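Local atomic coordinates of Thiol:disulfide interchange protein (Proteus mirabilis, PDB entry 4OCF), a protein that probably acts as a periplasmic disulfide oxidoreductase of the DsbA subfamily, introducing disulfide bonds into substrate proteins through a thioredoxin-type redox centre. Residues 14-19 / 145-150. The protein carries 1 engineered substitution. Numbering follows the deposited sequence.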
ATOM      1  N   LEU A  14      -6.227   0.405  17.041  1.00 10.04           N
ATOM      2  CA  LEU A  14      -5.306   1.534  17.130  1.00  9.38           C
ATOM      3  C   LEU A  14      -5.516   2.184  18.477  1.00 12.68           C
ATOM      4  O   LEU A  14      -6.647   2.372  18.899  1.00 12.77           O
ATOM      5  CB  LEU A  14      -5.551   2.576  16.040  1.00  9.20           C
ATOM      6  CG  LEU A  14      -4.727   2.423  14.753  1.00 13.83           C
ATOM      7  CD1 LEU A  14      -4.926   1.077  14.113  1.00 16.07           C
ATOM      8  CD2 LEU A  14      -5.119   3.507  13.781  1.00 10.22           C
ATOM      9  N   SER A  15      -4.420   2.545  19.133  1.00 15.53           N
ATOM     10  CA  SER A  15      -4.477   3.236  20.412  1.00 16.52           C
ATOM     11  C   SER A  15      -5.123   4.615  20.283  1.00 20.08           C
ATOM     12  O   SER A  15      -5.870   5.044  21.152  1.00 15.39           O
ATOM     13  CB  SER A  15      -3.066   3.408  20.947  1.00 19.07           C
ATOM     14  OG  SER A  15      -3.096   4.079  22.191  1.00 39.71           O
ATOM     15  N   LYS A  16      -4.798   5.306  19.193  1.00 20.87           N
ATOM     16  CA  LYS A  16      -5.356   6.618  18.884  1.00 18.14           C
ATOM     17  C   LYS A  16      -6.027   6.501  17.530  1.00 15.71           C
ATOM     18  O   LYS A  16      -5.351   6.455  16.493  1.00 13.16           O
ATOM     19  CB  LYS A  16      -4.248   7.664  18.829  1.00 19.56           C
ATOM     20  CG  LYS A  16      -3.252   7.584  20.004  1.00 27.97           C
ATOM     21  CD  LYS A  16      -1.906   8.279  19.688  1.00 39.00           C
ATOM     22  CE  LYS A  16      -2.011   9.821  19.728  1.00 48.62           C
ATOM     23  NZ  LYS A  16      -0.702  10.517  19.978  1.00 36.03           N
ATOM     24  N   PRO A  17      -7.356   6.402  17.528  1.00 12.53           N
ATOM     25  CA  PRO A  17      -8.114   6.267  16.276  1.00 14.69           C
ATOM     26  C   PRO A  17      -7.993   7.506  15.400  1.00 18.50           C
ATOM     27  O   PRO A  17      -7.798   8.605  15.924  1.00 18.38           O
ATOM     28  CB  PRO A  17      -9.544   6.076  16.753  1.00 21.43           C
ATOM     29  CG  PRO A  17      -9.406   5.576  18.130  1.00 21.21           C
ATOM     30  CD  PRO A  17      -8.224   6.272  18.699  1.00 21.52           C
ATOM     31  N   VAL A  18      -8.087   7.315  14.086  1.00 10.87           N
ATOM     32  CA  VAL A  18      -7.950   8.391  13.120  1.00 16.00           C
ATOM     33  C   VAL A  18      -9.322   8.737  12.546  1.00 17.41           C
ATOM     34  O   VAL A  18     -10.025   7.895  11.950  1.00 14.06           O
ATOM     35  CB  VAL A  18      -6.997   8.000  11.959  1.00 13.15           C
ATOM     36  CG1 VAL A  18      -6.970   9.072  10.888  1.00 14.25           C
ATOM     37  CG2 VAL A  18      -5.590   7.702  12.494  1.00 14.96           C
ATOM     38  N   ALA A  19      -9.695   9.993  12.719  1.00 24.44           N
ATOM     39  CA  ALA A  19     -10.988  10.457  12.274  1.00 24.91           C
ATOM     40  C   ALA A  19     -10.888  10.910  10.825  1.00 17.29           C
ATOM     41  O   ALA A  19      -9.865  11.453  10.418  1.00 12.80           O
ATOM     42  CB  ALA A  19     -11.454  11.600  13.174  1.00 30.93           C
ATOM     43  N   ASP A 145       0.121   9.242  11.742  1.00  6.08           N
ATOM     44  CA  ASP A 145      -1.169   9.260  12.430  1.00  9.97           C
ATOM     45  C   ASP A 145      -1.747   7.864  12.669  1.00  9.97           C
ATOM     46  O   ASP A 145      -2.498   7.656  13.622  1.00  9.38           O
ATOM     47  CB  ASP A 145      -2.183  10.089  11.643  1.00  5.68           C
ATOM     48  CG  ASP A 145      -1.812  11.555  11.562  1.00 12.52           C
ATOM     49  OD1 ASP A 145      -0.952  12.017  12.340  1.00  9.70           O
ATOM     50  OD2 ASP A 145      -2.401  12.234  10.708  1.00 13.27           O
ATOM     51  N   PHE A 146      -1.431   6.911  11.796  1.00  8.88           N
ATOM     52  CA  PHE A 146      -1.961   5.552  11.947  1.00  8.07           C
ATOM     53  C   PHE A 146      -1.006   4.667  12.725  1.00 11.80           C
ATOM     54  O   PHE A 146      -1.264   3.477  12.889  1.00  9.57           O
ATOM     55  CB  PHE A 146      -2.216   4.902  10.596  1.00  7.06           C
ATOM     56  CG  PHE A 146      -3.391   5.468   9.852  1.00  9.43           C
ATOM     57  CD1 PHE A 146      -4.522   4.691   9.638  1.00  8.90           C
ATOM     58  CD2 PHE A 146      -3.368   6.760   9.363  1.00  8.23           C
ATOM     59  CE1 PHE A 146      -5.599   5.191   8.963  1.00  9.80           C
ATOM     60  CE2 PHE A 146      -4.451   7.260   8.668  1.00 17.12           C
ATOM     61  CZ  PHE A 146      -5.569   6.481   8.475  1.00 14.50           C
ATOM     62  N   GLN A 147       0.112   5.250  13.144  1.00  9.24           N
ATOM     63  CA  GLN A 147       1.145   4.560  13.900  1.00 10.23           C
ATOM     64  C   GLN A 147       1.633   3.296  13.188  1.00  8.36           C
ATOM     65  O   GLN A 147       1.732   2.222  13.780  1.00 10.44           O
ATOM     66  CB  GLN A 147       0.634   4.249  15.312  1.00 22.47           C
ATOM     67  CG  GLN A 147      -0.000   5.467  16.012  1.00 22.95           C
ATOM     68  CD  GLN A 147      -0.887   5.084  17.200  1.00 42.76           C
ATOM     69  OE1 GLN A 147      -2.067   4.719  17.038  1.00 33.76           O
ATOM     70  NE2 GLN A 147      -0.321   5.180  18.407  1.00 43.01           N
ATOM     71  N   ILE A 148       1.930   3.439  11.904  1.00  7.49           N
ATOM     72  CA  ILE A 148       2.429   2.337  11.101  1.00  6.52           C
ATOM     73  C   ILE A 148       3.926   2.102  11.347  1.00 10.22           C
ATOM     74  O   ILE A 148       4.767   2.967  11.052  1.00 11.87           O
ATOM     75  CB  ILE A 148       2.177   2.599   9.608  1.00  3.98           C
ATOM     76  CG1 ILE A 148       0.668   2.800   9.365  1.00  5.82           C
ATOM     77  CG2 ILE A 148       2.725   1.469   8.763  1.00  8.61           C
ATOM     78  CD1 ILE A 148      -0.218   1.677   9.909  1.00  7.09           C
ATOM     79  N   ASN A 149       4.219   0.912  11.852  1.00  5.63           N
ATOM     80  CA  ASN A 149       5.566   0.441  12.208  1.00 13.21           C
ATOM     81  C   ASN A 149       6.140  -0.628  11.285  1.00 12.62           C
ATOM     82  O   ASN A 149       7.271  -1.064  11.479  1.00  9.22           O
ATOM     83  CB  ASN A 149       5.513  -0.284  13.570  1.00 14.82           C
ATOM     84  CG  ASN A 149       5.281   0.637  14.716  1.00 14.03           C
ATOM     85  OD1 ASN A 149       5.809   1.744  14.752  1.00 25.29           O
ATOM     86  ND2 ASN A 149       4.491   0.183  15.680  1.00 17.40           N
ATOM     87  N   GLY A 150       5.330  -1.139  10.370  1.00  9.66           N
ATOM     88  CA  GLY A 150       5.771  -2.213   9.506  1.00  9.68           C
ATOM     89  C   GLY A 150       4.776  -2.397   8.384  1.00  7.91           C
ATOM     90  O   GLY A 150       3.645  -1.962   8.489  1.00  7.51           O
TER
HETATM   91  O   HOH W   1      -1.657   1.936  17.579  1.00 23.72           O
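V18 sets CG2 almost squarely over the middle of the F146 ring, a CH-pi contact 3.9 Å from CG2 to the ring centroid and 9° off the normal. Its other branch, CG1, lies 3.8 Å from CZ of F146, towards the rim of the ring. A chi1 of 174° turns CG2 away from the carbonyl carbon of V18 and over the ring, where it also touches the backbone off to one side, 3.3 Å from O of D145. L14 brings CD2 to 4.0 Å from O of F146 and, more loosely and obliquely, to 4.4 Å from CD1 of the ring; its CG passes OE1 of Q147, the two side chains running in opposite senses. Q147 reaches toward the 15-16 backbone, OE1 3.5 Å from K16 N but without a hydrogen bond. The Q147 and K16 side chains cross at about a right angle, NE2 3.7 Å from K16 CD. No direct hydrogen bond joins 14-19 to 145-150; instead one water accepts from S15 N at 3.2 Å and makes a weak bond to Q147 OE1. Q147 has positive phi and ends helix 130-145 in a Schellman motif, where the chain leaves the helical part inserted into the thioredoxin fold and heads for strand 153-156. The facing loop follows edge strand 11-13 and is held by backbone hydrogen bonds of L14 with K159 and V18 with G158. Deeper in, F146 packs on V25 and V155, and its ring meets that of F27 with planes at about 55°.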